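Local coordinates for pesticidial crystal protein CRY2AA (Bacillus thuringiensis serovar kurstaki, PDB 1I5P) that promotes colloid-osmotic lysis by binding to midgut epithelial cells of mosquito and lepidopteran larvae, at residues 534-539 / 622-627; 543-548 / 603-608; 560-565 / 596-601. One frame throughout, in Å; residues are numbered along the deposited sequence.

Contact 1 (534-539 / 622-627); sequences YTLRGN and IMFVPT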
loop_
_atom_site.group_PDB
_atom_site.type_symbol
_atom_site.label_atom_id
_atom_site.label_comp_id
_atom_site.label_asym_id
_atom_site.label_seq_id
_atom_site.Cartn_x
_atom_site.Cartn_y
_atom_site.Cartn_z
ATOM N N TYR A 534 10.295 -2.210 -17.979
ATOM C CA TYR A 534 10.645 -2.543 -16.607
ATOM C C TYR A 534 11.953 -3.319 -16.624
ATOM O O TYR A 534 12.234 -4.061 -17.566
ATOM C CB TYR A 534 9.545 -3.386 -15.962
ATOM C CG TYR A 534 8.207 -2.693 -15.960
ATOM C CD1 TYR A 534 7.393 -2.711 -17.087
ATOM C CD2 TYR A 534 7.787 -1.958 -14.856
ATOM C CE1 TYR A 534 6.193 -2.006 -17.123
ATOM C CE2 TYR A 534 6.587 -1.249 -14.879
ATOM C CZ TYR A 534 5.801 -1.276 -16.017
ATOM O OH TYR A 534 4.641 -0.543 -16.058
ATOM N N THR A 535 12.756 -3.136 -15.583
ATOM C CA THR A 535 14.036 -3.823 -15.488
ATOM C C THR A 535 14.150 -4.564 -14.165
ATOM O O THR A 535 13.867 -4.010 -13.096
ATOM C CB THR A 535 15.206 -2.836 -15.620
ATOM O OG1 THR A 535 15.038 -2.066 -16.813
ATOM C CG2 THR A 535 16.538 -3.591 -15.698
ATOM N N LEU A 536 14.581 -5.816 -14.241
ATOM C CA LEU A 536 14.713 -6.634 -13.051
ATOM C C LEU A 536 16.033 -7.402 -13.033
ATOM O O LEU A 536 16.617 -7.692 -14.084
ATOM C CB LEU A 536 13.537 -7.611 -12.980
ATOM C CG LEU A 536 13.493 -8.700 -14.051
ATOM C CD1 LEU A 536 14.133 -9.957 -13.488
ATOM C CD2 LEU A 536 12.061 -8.995 -14.468
ATOM N N ARG A 537 16.488 -7.733 -11.827
ATOM C CA ARG A 537 17.723 -8.478 -11.632
ATOM C C ARG A 537 17.322 -9.948 -11.507
ATOM O O ARG A 537 16.758 -10.355 -10.489
ATOM C CB ARG A 537 18.416 -8.008 -10.349
ATOM C CG ARG A 537 19.798 -8.595 -10.125
ATOM C CD ARG A 537 20.776 -8.064 -11.150
ATOM N NE ARG A 537 22.128 -8.566 -10.939
ATOM C CZ ARG A 537 23.183 -8.175 -11.644
ATOM N NH1 ARG A 537 23.041 -7.271 -12.606
ATOM N NH2 ARG A 537 24.376 -8.691 -11.393
ATOM N N GLY A 538 17.607 -10.735 -12.543
ATOM C CA GLY A 538 17.238 -12.140 -12.533
ATOM C C GLY A 538 17.935 -13.036 -11.525
ATOM O O GLY A 538 18.979 -12.688 -10.964
ATOM N N ASN A 539 17.355 -14.209 -11.303
ATOM C CA ASN A 539 17.905 -15.175 -10.366
ATOM C C ASN A 539 18.154 -16.504 -11.073
ATOM O O ASN A 539 18.431 -17.514 -10.429
ATOM C CB ASN A 539 16.934 -15.380 -9.205
ATOM C CG ASN A 539 15.551 -15.769 -9.677
ATOM O OD1 ASN A 539 15.339 -16.012 -10.868
ATOM N ND2 ASN A 539 14.597 -15.833 -8.747
ATOM N N ILE A 622 2.183 -6.955 -12.465
ATOM C CA ILE A 622 3.102 -7.769 -13.238
ATOM C C ILE A 622 3.535 -8.860 -12.277
ATOM O O ILE A 622 4.162 -8.581 -11.253
ATOM C CB ILE A 622 4.335 -6.939 -13.683
ATOM C CG1 ILE A 622 3.879 -5.759 -14.545
ATOM C CG2 ILE A 622 5.316 -7.816 -14.457
ATOM C CD1 ILE A 622 4.952 -4.685 -14.740
ATOM N N MET A 623 3.198 -10.103 -12.585
ATOM C CA MET A 623 3.576 -11.180 -11.687
ATOM C C MET A 623 4.233 -12.372 -12.347
ATOM O O MET A 623 3.737 -12.908 -13.340
ATOM C CB MET A 623 2.367 -11.649 -10.877
ATOM C CG MET A 623 1.128 -11.835 -11.695
ATOM S SD MET A 623 -0.018 -10.482 -11.448
ATOM C CE MET A 623 -1.547 -11.333 -11.823
ATOM N N PHE A 624 5.372 -12.765 -11.782
ATOM C CA PHE A 624 6.131 -13.912 -12.259
ATOM C C PHE A 624 5.807 -15.053 -11.306
ATOM O O PHE A 624 6.029 -14.953 -10.095
ATOM C CB PHE A 624 7.630 -13.615 -12.247
ATOM C CG PHE A 624 8.024 -12.475 -13.140
ATOM C CD1 PHE A 624 7.826 -11.165 -12.738
ATOM C CD2 PHE A 624 8.563 -12.715 -14.400
ATOM C CE1 PHE A 624 8.160 -10.102 -13.573
ATOM C CE2 PHE A 624 8.901 -11.653 -15.249
ATOM C CZ PHE A 624 8.696 -10.347 -14.829
ATOM N N VAL A 625 5.272 -16.130 -11.863
ATOM C CA VAL A 625 4.878 -17.279 -11.070
ATOM C C VAL A 625 5.640 -18.526 -11.511
ATOM O O VAL A 625 5.858 -18.737 -12.705
ATOM C CB VAL A 625 3.355 -17.511 -11.223
ATOM C CG1 VAL A 625 2.898 -18.650 -10.332
ATOM C CG2 VAL A 625 2.611 -16.216 -10.884
ATOM N N PRO A 626 6.071 -19.361 -10.552
ATOM C CA PRO A 626 6.799 -20.575 -10.916
ATOM C C PRO A 626 5.970 -21.334 -11.938
ATOM O O PRO A 626 4.760 -21.513 -11.766
ATOM C CB PRO A 626 6.933 -21.290 -9.582
ATOM C CG PRO A 626 7.157 -20.130 -8.648
ATOM C CD PRO A 626 6.042 -19.200 -9.088
ATOM N N THR A 627 6.630 -21.761 -13.007
ATOM C CA THR A 627 5.972 -22.464 -14.105
ATOM C C THR A 627 5.133 -23.685 -13.734
ATOM O O THR A 627 4.177 -24.013 -14.430
ATOM C CB THR A 627 7.008 -22.892 -15.168
ATOM O OG1 THR A 627 7.839 -23.931 -14.636
ATOM C CG2 THR A 627 7.889 -21.707 -15.545
#
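In the hydrophobic core of the C-terminal jelly-roll sandwich, Tyr-534 and Leu-536 of strand 530-537 meet Ile-622 and Phe-624 of strand 617-626, which belongs to the facing sheet. The residue alternation of both strands sends these four side chains inward, and the link between the backbones is made wholly by side-chain packing: the CA atoms of Tyr-534 and Ile-622 stand 9.8 Å apart.

One half of the contact is a CH-pi interaction. Ile-622 CD1 sits almost exactly over the centre of the Tyr-534 ring, 3.6 Å from its centroid and only 6° off the ring normal, so all six ring carbons share the contact, CZ being nearest at 3.7 Å. Ile-622 reaches this point with CG1 beside its backbone N (chi1 -60°) and CD1 carried onward in an extended arm (chi2 165°). The tyrosine is fixed at its far end as well, since its OH is hydrogen-bonded to the backbone O of Pro-498, so the one polar atom of this buried ring is satisfied.

Two residues along, the pairing is simpler. Leu-536 and Phe-624 approach from opposite directions, and Leu-536 CD2 presses on the outer end of the phenyl ring, 3.6 Å from Phe-624 CZ and 4.2 Å from Phe-624 CE1. Here one of the two methyls of the leucine fork meets the ring obliquely, in contrast to the centred methyl over Tyr-534. Phe-624 also stacks on Phe-494 and touches Tyr-543 and Leu-545, while Ile-622 leans on Leu-605 and Ile-607, so both pairs are embedded in a larger apolar layer. Such meeting of aliphatic tips and aromatic rings between two sheets exemplifies the core of a beta sandwich, here the lectin-like jelly roll of a delta-endotoxin.

Contact 2 (543-548 / 603-608); sequences YNLYLR and VTLDIN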
loop_
_atom_site.group_PDB
_atom_site.type_symbol
_atom_site.label_atom_id
_atom_site.label_comp_id
_atom_site.label_asym_id
_atom_site.label_seq_id
_atom_site.Cartn_x
_atom_site.Cartn_y
_atom_site.Cartn_z
ATOM N N TYR A 543 9.865 -18.467 -15.183
ATOM C CA TYR A 543 8.540 -18.211 -14.639
ATOM C C TYR A 543 7.511 -17.994 -15.727
ATOM O O TYR A 543 7.850 -17.683 -16.871
ATOM C CB TYR A 543 8.541 -16.939 -13.778
ATOM C CG TYR A 543 9.474 -16.919 -12.586
ATOM C CD1 TYR A 543 10.808 -16.537 -12.723
ATOM C CD2 TYR A 543 9.010 -17.250 -11.309
ATOM C CE1 TYR A 543 11.661 -16.482 -11.612
ATOM C CE2 TYR A 543 9.852 -17.203 -10.198
ATOM C CZ TYR A 543 11.174 -16.818 -10.356
ATOM O OH TYR A 543 12.003 -16.791 -9.252
ATOM N N ASN A 544 6.244 -18.160 -15.361
ATOM C CA ASN A 544 5.159 -17.869 -16.285
ATOM C C ASN A 544 4.830 -16.422 -15.955
ATOM O O ASN A 544 4.610 -16.075 -14.792
ATOM C CB ASN A 544 3.927 -18.733 -16.015
ATOM C CG ASN A 544 4.007 -20.085 -16.673
ATOM O OD1 ASN A 544 4.452 -20.208 -17.814
ATOM N ND2 ASN A 544 3.556 -21.114 -15.963
ATOM N N LEU A 545 4.838 -15.574 -16.971
ATOM C CA LEU A 545 4.531 -14.175 -16.770
ATOM C C LEU A 545 3.038 -13.950 -16.905
ATOM O O LEU A 545 2.430 -14.317 -17.917
ATOM C CB LEU A 545 5.270 -13.305 -17.789
ATOM C CG LEU A 545 4.938 -11.810 -17.786
ATOM C CD1 LEU A 545 5.388 -11.175 -16.475
ATOM C CD2 LEU A 545 5.631 -11.138 -18.966
ATOM N N TYR A 546 2.452 -13.359 -15.869
ATOM C CA TYR A 546 1.035 -13.042 -15.856
ATOM C C TYR A 546 0.896 -11.534 -15.741
ATOM O O TYR A 546 1.559 -10.899 -14.923
ATOM C CB TYR A 546 0.329 -13.684 -14.654
ATOM C CG TYR A 546 0.133 -15.181 -14.733
ATOM C CD1 TYR A 546 1.153 -16.053 -14.365
ATOM C CD2 TYR A 546 -1.078 -15.727 -15.172
ATOM C CE1 TYR A 546 0.980 -17.437 -14.427
ATOM C CE2 TYR A 546 -1.262 -17.110 -15.239
ATOM C CZ TYR A 546 -0.229 -17.959 -14.865
ATOM O OH TYR A 546 -0.407 -19.322 -14.940
ATOM N N LEU A 547 0.044 -10.954 -16.570
ATOM C CA LEU A 547 -0.188 -9.523 -16.494
ATOM C C LEU A 547 -1.614 -9.325 -16.029
ATOM O O LEU A 547 -2.552 -9.806 -16.665
ATOM C CB LEU A 547 0.015 -8.843 -17.853
ATOM C CG LEU A 547 1.442 -8.845 -18.421
ATOM C CD1 LEU A 547 1.493 -7.970 -19.660
ATOM C CD2 LEU A 547 2.426 -8.329 -17.380
ATOM N N ARG A 548 -1.766 -8.657 -14.890
ATOM C CA ARG A 548 -3.090 -8.363 -14.367
ATOM C C ARG A 548 -3.472 -7.057 -15.042
ATOM O O ARG A 548 -2.803 -6.038 -14.870
ATOM C CB ARG A 548 -3.068 -8.196 -12.842
ATOM C CG ARG A 548 -4.405 -7.739 -12.265
ATOM C CD ARG A 548 -4.539 -8.042 -10.776
ATOM N NE ARG A 548 -4.661 -9.474 -10.513
ATOM C CZ ARG A 548 -4.929 -10.001 -9.320
ATOM N NH1 ARG A 548 -5.108 -9.216 -8.267
ATOM N NH2 ARG A 548 -5.022 -11.318 -9.180
ATOM N N VAL A 603 17.464 -7.839 -16.677
ATOM C CA VAL A 603 16.531 -8.188 -17.736
ATOM C C VAL A 603 15.498 -7.095 -17.972
ATOM O O VAL A 603 14.923 -6.561 -17.028
ATOM C CB VAL A 603 15.792 -9.486 -17.383
ATOM C CG1 VAL A 603 14.917 -9.920 -18.535
ATOM C CG2 VAL A 603 16.801 -10.559 -17.012
ATOM N N THR A 604 15.266 -6.757 -19.238
ATOM C CA THR A 604 14.281 -5.734 -19.561
ATOM C C THR A 604 12.979 -6.400 -19.991
ATOM O O THR A 604 12.982 -7.401 -20.707
ATOM C CB THR A 604 14.753 -4.807 -20.708
ATOM O OG1 THR A 604 14.914 -5.573 -21.907
ATOM C CG2 THR A 604 16.068 -4.137 -20.351
ATOM N N LEU A 605 11.868 -5.841 -19.529
ATOM C CA LEU A 605 10.548 -6.348 -19.861
ATOM C C LEU A 605 9.785 -5.212 -20.512
ATOM O O LEU A 605 9.453 -4.228 -19.847
ATOM C CB LEU A 605 9.806 -6.799 -18.598
ATOM C CG LEU A 605 8.293 -7.022 -18.733
ATOM C CD1 LEU A 605 8.019 -8.175 -19.690
ATOM C CD2 LEU A 605 7.690 -7.311 -17.363
ATOM N N ASP A 606 9.520 -5.329 -21.807
ATOM C CA ASP A 606 8.785 -4.286 -22.511
ATOM C C ASP A 606 7.341 -4.697 -22.722
ATOM O O ASP A 606 7.055 -5.751 -23.284
ATOM C CB ASP A 606 9.442 -3.972 -23.859
ATOM C CG ASP A 606 10.816 -3.358 -23.708
ATOM O OD1 ASP A 606 10.997 -2.520 -22.801
ATOM O OD2 ASP A 606 11.716 -3.709 -24.505
ATOM N N ILE A 607 6.436 -3.859 -22.237
ATOM C CA ILE A 607 5.012 -4.113 -22.371
ATOM C C ILE A 607 4.400 -3.046 -23.273
ATOM O O ILE A 607 4.266 -1.885 -22.880
ATOM C CB ILE A 607 4.316 -4.097 -20.990
ATOM C CG1 ILE A 607 4.965 -5.144 -20.072
ATOM C CG2 ILE A 607 2.838 -4.386 -21.148
ATOM C CD1 ILE A 607 4.348 -5.243 -18.678
ATOM N N ASN A 608 4.048 -3.444 -24.492
ATOM C CA ASN A 608 3.454 -2.530 -25.457
ATOM C C ASN A 608 1.965 -2.795 -25.599
ATOM O O ASN A 608 1.535 -3.933 -25.782
ATOM C CB ASN A 608 4.152 -2.661 -26.811
ATOM C CG ASN A 608 3.456 -1.870 -27.906
ATOM O OD1 ASN A 608 2.493 -2.339 -28.514
ATOM N ND2 ASN A 608 3.932 -0.658 -28.152
#
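Leu-545 and Leu-547 of strand 541-550 touch Leu-605 and Ile-607 of strand 602-610 across the interior of the jelly-roll sandwich, and every close approach between the two segments is methyl to methyl. In the first pair, Leu-545 CD2 lies 3.9 Å from Leu-605 CD1, the two side chains slanting past one another. They have nearly the same conformation: each projects with CG opposite the backbone N, chi1 being 174° in Leu-545 and 165° in Leu-605.

The second pair is arranged differently. Leu-547 and Ile-607 point directly at each other, tip to tip, with Leu-547 CD2 at 3.9 Å from Ile-607 CD1. The other leucine methyl broadens the contact, for Leu-547 CD1 is 4.1 Å from both CD1 and CG2 of Ile-607.

Strand 555-561, the neighbour of 602-610 in its sheet, adds to the same face: Val-559 touches Leu-605 beside it and reaches Leu-545 across the core, and Ile-557 reaches Leu-547. Backbone hydrogen bonds farther out hold strand 541-550 in its sheet, pairing Leu-545 with Ile-592 and Gly-593, and Tyr-546 with Met-623. The alternate residues turn to polar partners: Asp-606 forms a salt bridge with Arg-533, and Arg-548 makes a salt bridge from NE to Asp-589 OD1 and a hydrogen bond from NH2 to the backbone O of Ser-260, just beyond helix 238-259.

Contact 3 (560-565 / 596-601); sequences TINGRV and VASDNT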
loop_
_atom_site.group_PDB
_atom_site.type_symbol
_atom_site.label_atom_id
_atom_site.label_comp_id
_atom_site.label_asym_id
_atom_site.label_seq_id
_atom_site.Cartn_x
_atom_site.Cartn_y
_atom_site.Cartn_z
ATOM N N THR A 560 7.917 -8.035 -24.871
ATOM C CA THR A 560 9.220 -8.382 -25.398
ATOM C C THR A 560 10.185 -8.576 -24.242
ATOM O O THR A 560 10.414 -7.664 -23.439
ATOM C CB THR A 560 9.753 -7.289 -26.340
ATOM O OG1 THR A 560 8.790 -7.046 -27.372
ATOM C CG2 THR A 560 11.061 -7.727 -26.983
ATOM N N ILE A 561 10.739 -9.781 -24.162
ATOM C CA ILE A 561 11.682 -10.140 -23.118
ATOM C C ILE A 561 12.460 -11.373 -23.580
ATOM O O ILE A 561 11.891 -12.271 -24.199
ATOM C CB ILE A 561 10.931 -10.438 -21.796
ATOM C CG1 ILE A 561 11.927 -10.756 -20.682
ATOM C CG2 ILE A 561 9.932 -11.574 -22.002
ATOM C CD1 ILE A 561 11.289 -10.799 -19.305
ATOM N N ASN A 562 13.761 -11.406 -23.299
ATOM C CA ASN A 562 14.602 -12.533 -23.700
ATOM C C ASN A 562 14.636 -12.662 -25.220
ATOM O O ASN A 562 14.808 -13.759 -25.752
ATOM C CB ASN A 562 14.058 -13.840 -23.115
ATOM C CG ASN A 562 14.037 -13.848 -21.593
ATOM O OD1 ASN A 562 13.173 -14.482 -20.980
ATOM N ND2 ASN A 562 14.993 -13.164 -20.978
ATOM N N GLY A 563 14.467 -11.548 -25.919
ATOM C CA GLY A 563 14.472 -11.596 -27.369
ATOM C C GLY A 563 13.218 -12.262 -27.905
ATOM O O GLY A 563 13.091 -12.490 -29.107
ATOM N N ARG A 564 12.285 -12.579 -27.010
ATOM C CA ARG A 564 11.033 -13.214 -27.407
ATOM C C ARG A 564 9.915 -12.174 -27.415
ATOM O O ARG A 564 9.858 -11.299 -26.547
ATOM C CB ARG A 564 10.665 -14.335 -26.429
ATOM C CG ARG A 564 11.806 -15.274 -26.051
ATOM C CD ARG A 564 11.301 -16.352 -25.094
ATOM N NE ARG A 564 12.375 -16.999 -24.342
ATOM C CZ ARG A 564 12.179 -17.832 -23.323
ATOM N NH1 ARG A 564 10.947 -18.129 -22.926
ATOM N NH2 ARG A 564 13.215 -18.365 -22.689
ATOM N N VAL A 565 9.021 -12.273 -28.395
ATOM C CA VAL A 565 7.905 -11.343 -28.488
ATOM C C VAL A 565 6.591 -12.097 -28.349
ATOM O O VAL A 565 6.238 -12.901 -29.209
ATOM C CB VAL A 565 7.893 -10.604 -29.840
ATOM C CG1 VAL A 565 6.803 -9.540 -29.839
ATOM C CG2 VAL A 565 9.251 -9.980 -30.103
ATOM N N VAL A 596 12.522 -16.293 -18.800
ATOM C CA VAL A 596 13.691 -16.619 -17.997
ATOM C C VAL A 596 14.265 -15.373 -17.338
ATOM O O VAL A 596 14.638 -14.423 -18.021
ATOM C CB VAL A 596 14.809 -17.250 -18.849
ATOM C CG1 VAL A 596 15.870 -17.863 -17.930
ATOM C CG2 VAL A 596 14.233 -18.302 -19.787
ATOM N N ALA A 597 14.326 -15.379 -16.009
ATOM C CA ALA A 597 14.889 -14.255 -15.265
ATOM C C ALA A 597 16.397 -14.489 -15.173
ATOM O O ALA A 597 16.919 -14.823 -14.107
ATOM C CB ALA A 597 14.277 -14.182 -13.868
ATOM N N SER A 598 17.077 -14.321 -16.307
ATOM C CA SER A 598 18.523 -14.511 -16.416
ATOM C C SER A 598 19.268 -14.152 -15.131
ATOM O O SER A 598 19.109 -13.054 -14.599
ATOM C CB SER A 598 19.060 -13.674 -17.578
ATOM O OG SER A 598 18.305 -13.917 -18.755
ATOM N N ASP A 599 20.088 -15.081 -14.640
ATOM C CA ASP A 599 20.841 -14.879 -13.401
ATOM C C ASP A 599 21.870 -13.748 -13.486
ATOM O O ASP A 599 22.517 -13.561 -14.515
ATOM C CB ASP A 599 21.545 -16.175 -13.005
ATOM C CG ASP A 599 21.688 -16.326 -11.503
ATOM O OD1 ASP A 599 21.520 -15.324 -10.776
ATOM O OD2 ASP A 599 21.971 -17.455 -11.051
ATOM N N ASN A 600 22.017 -13.004 -12.390
ATOM C CA ASN A 600 22.960 -11.883 -12.324
ATOM C C ASN A 600 22.906 -11.024 -13.579
ATOM O O ASN A 600 23.932 -10.532 -14.054
ATOM C CB ASN A 600 24.390 -12.390 -12.129
ATOM C CG ASN A 600 24.635 -12.900 -10.729
ATOM O OD1 ASN A 600 24.137 -13.960 -10.349
ATOM N ND2 ASN A 600 25.397 -12.142 -9.946
ATOM N N THR A 601 21.704 -10.830 -14.104
ATOM C CA THR A 601 21.538 -10.047 -15.314
ATOM C C THR A 601 20.373 -9.076 -15.193
ATOM O O THR A 601 19.336 -9.415 -14.624
ATOM C CB THR A 601 21.284 -10.982 -16.519
ATOM O OG1 THR A 601 22.241 -12.050 -16.511
ATOM C CG2 THR A 601 21.402 -10.222 -17.821
#
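The flat carboxamide of Asn-562 meets the backbone of Val-596 with both its polar atoms, at the rim of the jelly-roll sandwich where a hairpin reverses through a type I' beta turn from Ile-561 to Arg-564. Over one face of the neighbouring Arg-564 guanidinium lies Asn-562 OD1, well above the plane and displaced toward the rim of the group, while Val-596 CG2 comes up obliquely to Arg-564 NH2; that approach is very short and its exact distance doubtful.

The amide acts much like a strand partner. With Asn-562 CG beside its backbone N (chi1 -61°), the amide is carried to the Val-596 backbone. Val-596 N donates to Asn-562 OD1 over 2.9 Å in a nearly straight bond (167°), the donor tilted 22° from the side chain's carbonyl plane. In return Asn-562 ND2 gives a more bent bond to Val-596 O at 3.2 Å, ND2 approaching in the plane of that carbonyl. Two bonds to one residue thereby hold the amide's rotation.

Beyond, Arg-564 NH1 is hydrogen-bonded to Tyr-566 OH. On the opposite segment the chain bends in an inverse gamma turn centred on Ala-597, where Ser-598 N makes a weak 3.0 Å bond to Val-596 O.

Overall arrangement
From the N terminus, the chain passes 534-539, 543-548 and 560-565, then returns through 596-601, 603-608 and 622-627, so the contacts close like brackets. Contact 3 shuts the innermost loop, contact 2 encloses it and contact 1 encloses both; none cross. Each joins the two sheets of the same sandwich: strands 530-537, 602-610 and 555-561 on one side, 617-626, 541-550 and 585-597 on the other. Probable backbone hydrogen bonds connect them: contacts 1 and 2 at Leu-536 O and Val-603 N, contacts 2 and 3 at Asp-606 O and Thr-560 N, contacts 1 and 3 at Gly-538 N and Thr-601 O. Contacts 1 and 2 fill the core, whereas contact 3 ties its surface rim.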